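Local coordinates for protein stn1 (Schizosaccharomyces pombe, PDB 3KF6) that is required for telomere maintenance, interacts with Ten1 and binds single-stranded telomeric DNA, its N-terminal part forming an OB fold, at residues 62-68 / 79-84; 101-107 / 120-126. All coordinates share one frame; numbering follows the deposited sequence.

Contact 1. Residues 62-68 / 79-84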
# COMPACT_ATOMS: atom_id res chain seq x y z
N TYR A 62 2.43 -21.21 4.57
CA TYR A 62 1.45 -22.27 4.77
C TYR A 62 1.93 -23.51 4.04
O TYR A 62 2.98 -23.50 3.40
CB TYR A 62 0.08 -21.86 4.21
CG TYR A 62 -0.65 -20.81 5.01
CD1 TYR A 62 -0.19 -19.49 5.05
CD2 TYR A 62 -1.80 -21.13 5.72
CE1 TYR A 62 -0.87 -18.52 5.78
CE2 TYR A 62 -2.49 -20.16 6.45
CZ TYR A 62 -2.02 -18.86 6.47
OH TYR A 62 -2.71 -17.90 7.18
N GLU A 63 1.15 -24.58 4.15
CA GLU A 63 1.50 -25.82 3.49
C GLU A 63 1.14 -25.72 2.01
O GLU A 63 -0.04 -25.71 1.65
CB GLU A 63 0.74 -26.98 4.15
CG GLU A 63 1.41 -28.33 4.02
CD GLU A 63 0.70 -29.40 4.82
OE1 GLU A 63 1.26 -29.86 5.84
OE2 GLU A 63 -0.43 -29.77 4.44
N GLY A 64 2.16 -25.61 1.17
CA GLY A 64 1.93 -25.52 -0.26
C GLY A 64 1.65 -24.12 -0.78
O GLY A 64 1.30 -23.95 -1.95
N LYS A 65 1.78 -23.11 0.07
CA LYS A 65 1.52 -21.75 -0.38
C LYS A 65 2.13 -20.69 0.52
O LYS A 65 2.24 -20.87 1.74
CB LYS A 65 0.01 -21.51 -0.49
CG LYS A 65 -0.70 -21.47 0.86
CD LYS A 65 -2.20 -21.29 0.70
CE LYS A 65 -2.88 -21.21 2.06
NZ LYS A 65 -4.37 -21.14 1.94
N HIS A 66 2.52 -19.58 -0.08
CA HIS A 66 3.08 -18.45 0.65
C HIS A 66 2.06 -17.33 0.50
O HIS A 66 1.50 -17.15 -0.59
CB HIS A 66 4.43 -18.02 0.07
CG HIS A 66 5.45 -19.11 0.04
ND1 HIS A 66 5.65 -19.97 1.09
CD2 HIS A 66 6.35 -19.47 -0.91
CE1 HIS A 66 6.63 -20.81 0.80
NE2 HIS A 66 7.07 -20.53 -0.42
N VAL A 67 1.81 -16.60 1.57
CA VAL A 67 0.83 -15.52 1.52
C VAL A 67 1.42 -14.18 1.93
O VAL A 67 1.98 -14.03 3.01
CB VAL A 67 -0.37 -15.82 2.46
CG1 VAL A 67 -1.41 -14.71 2.35
CG2 VAL A 67 -0.99 -17.16 2.10
N LEU A 68 1.30 -13.20 1.03
CA LEU A 68 1.80 -11.86 1.30
C LEU A 68 0.61 -10.95 1.59
O LEU A 68 -0.32 -10.88 0.79
CB LEU A 68 2.56 -11.31 0.09
CG LEU A 68 3.90 -11.92 -0.30
CD1 LEU A 68 4.48 -11.16 -1.48
CD2 LEU A 68 4.85 -11.87 0.87
N ARG A 79 -4.84 -10.34 1.22
CA ARG A 79 -3.98 -11.51 1.29
C ARG A 79 -3.74 -11.95 -0.15
O ARG A 79 -4.69 -12.19 -0.89
CB ARG A 79 -4.66 -12.63 2.08
CG ARG A 79 -4.45 -12.55 3.59
CD ARG A 79 -5.25 -13.66 4.28
NE ARG A 79 -4.82 -13.90 5.66
CZ ARG A 79 -3.74 -14.59 6.01
NH1 ARG A 79 -2.95 -15.12 5.08
NH2 ARG A 79 -3.45 -14.76 7.29
N VAL A 80 -2.47 -12.04 -0.53
CA VAL A 80 -2.07 -12.46 -1.87
C VAL A 80 -1.45 -13.84 -1.76
O VAL A 80 -0.42 -14.02 -1.12
CB VAL A 80 -1.06 -11.46 -2.48
CG1 VAL A 80 -0.61 -11.93 -3.86
CG2 VAL A 80 -1.69 -10.09 -2.56
N VAL A 81 -2.09 -14.82 -2.40
CA VAL A 81 -1.66 -16.21 -2.34
C VAL A 81 -0.80 -16.69 -3.50
O VAL A 81 -1.16 -16.53 -4.67
CB VAL A 81 -2.89 -17.13 -2.25
CG1 VAL A 81 -2.46 -18.57 -2.13
CG2 VAL A 81 -3.76 -16.71 -1.08
N PHE A 82 0.32 -17.31 -3.15
CA PHE A 82 1.24 -17.88 -4.13
C PHE A 82 1.23 -19.40 -3.96
O PHE A 82 1.83 -19.93 -3.02
CB PHE A 82 2.66 -17.36 -3.91
CG PHE A 82 2.83 -15.91 -4.23
CD1 PHE A 82 2.50 -14.94 -3.30
CD2 PHE A 82 3.27 -15.51 -5.49
CE1 PHE A 82 2.60 -13.59 -3.61
CE2 PHE A 82 3.37 -14.17 -5.82
CZ PHE A 82 3.04 -13.20 -4.87
N ILE A 83 0.55 -20.10 -4.86
CA ILE A 83 0.49 -21.56 -4.80
C ILE A 83 1.83 -22.08 -5.31
O ILE A 83 2.11 -22.07 -6.51
CB ILE A 83 -0.64 -22.12 -5.68
CG1 ILE A 83 -1.98 -21.53 -5.22
CG2 ILE A 83 -0.68 -23.65 -5.58
CD1 ILE A 83 -3.13 -21.82 -6.15
N ILE A 84 2.67 -22.52 -4.37
CA ILE A 84 4.01 -23.01 -4.65
C ILE A 84 4.18 -23.88 -5.90
O ILE A 84 4.96 -23.54 -6.79
CB ILE A 84 4.56 -23.78 -3.44
CG1 ILE A 84 4.49 -22.89 -2.19
CG2 ILE A 84 6.00 -24.20 -3.70
CD1 ILE A 84 4.97 -23.56 -0.92
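I84 and H66 meet where the antiparallel ladder between strands 65-68 and 79-83 runs out, and I84 can be followed atom by atom. Its CB lies by the carbonyl of G64, CB to O of G64 being 3.6 Å; CG1 comes closer still to the same peptide. CD1 then reaches over the G64-K65 peptide bond, 3.4 Å from N of K65, and arrives on one face of the imidazole, 3.9 Å from the centroid of the H66 ring and 27° off its normal: a CH-pi contact. H66 has CG anti to its carbonyl carbon (chi1 -58°), which brings one face of the ring under this methyl. With the imidazole gone, as with an alanine here, CD1 of I84 would probably lose its aromatic partner and a gap would open toward S91 and I95. The main chain of I84 also donates to O of G64, from well above the carbonyl plane and in a bent bond.

Farther along, H66 exchanges a pair of backbone bonds with F82, and L68 does so with V80; N of F82 to O of H66 is 2.8 Å. L68 brings CD1 to within 3.7 Å of CE1 of F82, on the face that also carries H66; helix 88-94 packs on F82, while L68 rests on I56 and I59. The other face carries V67 and V81, CG2 to CG2 at 4.2 Å, while R79 runs its CB and CG along CG1 of V67. A type II turn, Y62 to K65 with G64 in a positive-phi conformation, leads into this ladder, the beta hairpin of strands 65-71 and 77-83 that forms the second and third strands of an OB barrel.

Contact 2. Residues 101-107 / 120-126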
# COMPACT_ATOMS: atom_id res chain seq x y z
N ASN A 101 8.62 -3.81 1.25
CA ASN A 101 8.85 -3.82 -0.20
C ASN A 101 7.52 -3.55 -0.89
O ASN A 101 6.46 -3.96 -0.39
CB ASN A 101 9.37 -5.18 -0.67
CG ASN A 101 10.78 -5.46 -0.21
OD1 ASN A 101 11.44 -4.61 0.38
ND2 ASN A 101 11.26 -6.67 -0.50
N VAL A 102 7.57 -2.85 -2.02
CA VAL A 102 6.36 -2.55 -2.78
C VAL A 102 6.26 -3.53 -3.93
O VAL A 102 7.25 -3.77 -4.63
CB VAL A 102 6.39 -1.10 -3.32
CG1 VAL A 102 5.14 -0.81 -4.17
CG2 VAL A 102 6.47 -0.12 -2.16
N VAL A 103 5.08 -4.10 -4.12
CA VAL A 103 4.87 -5.05 -5.20
C VAL A 103 3.65 -4.72 -6.04
O VAL A 103 2.69 -4.10 -5.56
CB VAL A 103 4.68 -6.51 -4.68
CG1 VAL A 103 5.95 -7.01 -4.00
CG2 VAL A 103 3.48 -6.58 -3.73
N CYS A 104 3.71 -5.12 -7.31
CA CYS A 104 2.62 -4.97 -8.26
C CYS A 104 2.23 -6.43 -8.53
O CYS A 104 3.04 -7.20 -9.06
CB CYS A 104 3.09 -4.31 -9.55
SG CYS A 104 1.81 -4.29 -10.82
N VAL A 105 1.02 -6.80 -8.16
CA VAL A 105 0.56 -8.18 -8.33
C VAL A 105 -0.62 -8.31 -9.28
O VAL A 105 -1.59 -7.56 -9.18
CB VAL A 105 0.13 -8.78 -6.98
CG1 VAL A 105 -0.33 -10.22 -7.17
CG2 VAL A 105 1.28 -8.69 -5.98
N PHE A 106 -0.54 -9.28 -10.18
CA PHE A 106 -1.63 -9.55 -11.11
C PHE A 106 -2.17 -10.93 -10.75
O PHE A 106 -1.39 -11.87 -10.59
CB PHE A 106 -1.11 -9.57 -12.55
CG PHE A 106 -2.18 -9.88 -13.57
CD1 PHE A 106 -3.26 -9.02 -13.75
CD2 PHE A 106 -2.11 -11.03 -14.34
CE1 PHE A 106 -4.26 -9.31 -14.68
CE2 PHE A 106 -3.10 -11.33 -15.28
CZ PHE A 106 -4.18 -10.46 -15.45
N GLY A 107 -3.48 -11.05 -10.61
CA GLY A 107 -4.04 -12.34 -10.26
C GLY A 107 -5.55 -12.40 -10.37
O GLY A 107 -6.18 -11.46 -10.86
N ALA A 120 -2.15 -15.03 -6.93
CA ALA A 120 -1.18 -14.42 -7.83
C ALA A 120 -0.82 -15.24 -9.06
O ALA A 120 -0.61 -16.45 -8.97
CB ALA A 120 0.09 -14.08 -7.06
N GLN A 121 -0.76 -14.57 -10.21
CA GLN A 121 -0.37 -15.21 -11.46
C GLN A 121 1.02 -14.71 -11.79
O GLN A 121 1.84 -15.42 -12.38
CB GLN A 121 -1.34 -14.87 -12.59
CG GLN A 121 -0.89 -15.42 -13.93
CD GLN A 121 -1.94 -15.29 -15.01
OE1 GLN A 121 -2.93 -16.01 -15.02
NE2 GLN A 121 -1.72 -14.35 -15.93
N SER A 122 1.30 -13.47 -11.40
CA SER A 122 2.61 -12.87 -11.62
C SER A 122 2.73 -11.62 -10.77
O SER A 122 1.73 -11.02 -10.37
CB SER A 122 2.80 -12.50 -13.10
OG SER A 122 1.97 -11.42 -13.48
N PHE A 123 3.97 -11.23 -10.47
CA PHE A 123 4.20 -10.03 -9.70
C PHE A 123 5.60 -9.51 -9.96
O PHE A 123 6.47 -10.22 -10.47
CB PHE A 123 4.02 -10.27 -8.19
CG PHE A 123 5.28 -10.72 -7.48
CD1 PHE A 123 5.70 -12.04 -7.56
CD2 PHE A 123 6.02 -9.82 -6.73
CE1 PHE A 123 6.86 -12.46 -6.89
CE2 PHE A 123 7.18 -10.23 -6.05
CZ PHE A 123 7.59 -11.56 -6.13
N GLU A 124 5.81 -8.25 -9.62
CA GLU A 124 7.11 -7.64 -9.80
C GLU A 124 7.31 -6.69 -8.64
O GLU A 124 6.35 -6.06 -8.18
CB GLU A 124 7.18 -6.87 -11.12
CG GLU A 124 6.24 -5.67 -11.18
CD GLU A 124 6.38 -4.89 -12.47
OE1 GLU A 124 7.52 -4.49 -12.81
OE2 GLU A 124 5.35 -4.66 -13.14
N GLU A 125 8.53 -6.61 -8.14
CA GLU A 125 8.81 -5.69 -7.06
C GLU A 125 9.00 -4.32 -7.71
O GLU A 125 9.64 -4.22 -8.76
CB GLU A 125 10.07 -6.09 -6.30
CG GLU A 125 10.55 -5.02 -5.34
CD GLU A 125 11.78 -5.40 -4.57
OE1 GLU A 125 12.63 -6.14 -5.12
OE2 GLU A 125 11.92 -4.95 -3.41
N LEU A 126 8.43 -3.29 -7.10
CA LEU A 126 8.56 -1.93 -7.63
C LEU A 126 9.57 -1.21 -6.74
O LEU A 126 9.29 -0.95 -5.57
CB LEU A 126 7.22 -1.20 -7.61
CG LEU A 126 6.09 -1.86 -8.41
CD1 LEU A 126 4.81 -1.03 -8.28
CD2 LEU A 126 6.49 -2.02 -9.86
O HOH W 1 10.26 -2.34 -2.99
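A classic beta bulge marks one end of this antiparallel pairing: Q121 and S122 both face F106. O of F106 is gripped by two donors, at 2.8 Å from N of Q121 and at 3.2 Å from N of S122, while N of F106 returns an almost straight bond (174°) to O of S122. The side chains follow suit. F106 and Q121 run side by side in the same direction, and NE2 of Q121 comes in at the ring edge, 3.4 Å from CE2 of F106, with amide and ring planes 72° apart.

Beyond the bulge C104 and E124 trade backbone hydrogen bonds in both directions. F123 has CG wedged between its backbone N and carbonyl carbon (chi1 89°), which brings the ring obliquely across V103, whose CG1 is 3.9 Å from CD2 of F123. Next to it V105 puts CG2 on CB of F123, and R93 forms a cation-pi pair with the ring. On the other face CD1 of L126 rests 3.9 Å from CB of C104.

At the far end a water takes a bond from N of V102, 2.9 Å away, and donates to O of L126 and OE2 of E125. The other carboxylate oxygen, OE1, forms a salt bridge with R127, and OD1 of N101 binds R84 of the Ten1 chain. Strand 102-110 pairing antiparallel with the chain that follows it matches the fourth and fifth strands of an OB barrel, here with a bulge where the last strand turns a corner at Q121.

Contact 1 and contact 2 are formed in series along the chain, yet their centres lie only about 13 Å apart because the sheet curls into one barrel. The seam between them is partly backbone: N of A120 probably donates to O of V81, 2.9 Å away, where strand 117-120 runs parallel to strand 77-83. Inside the barrel, CE2 of F82 reaches CD1 of F123 at 3.6 Å in an edge-to-face pair, and CG1 of V80 meets CG1 of V105 at 3.7 Å. Both contacts fall within the DNA-binding OB region; of the two, only contact 2 is touched by the Ten1 chain.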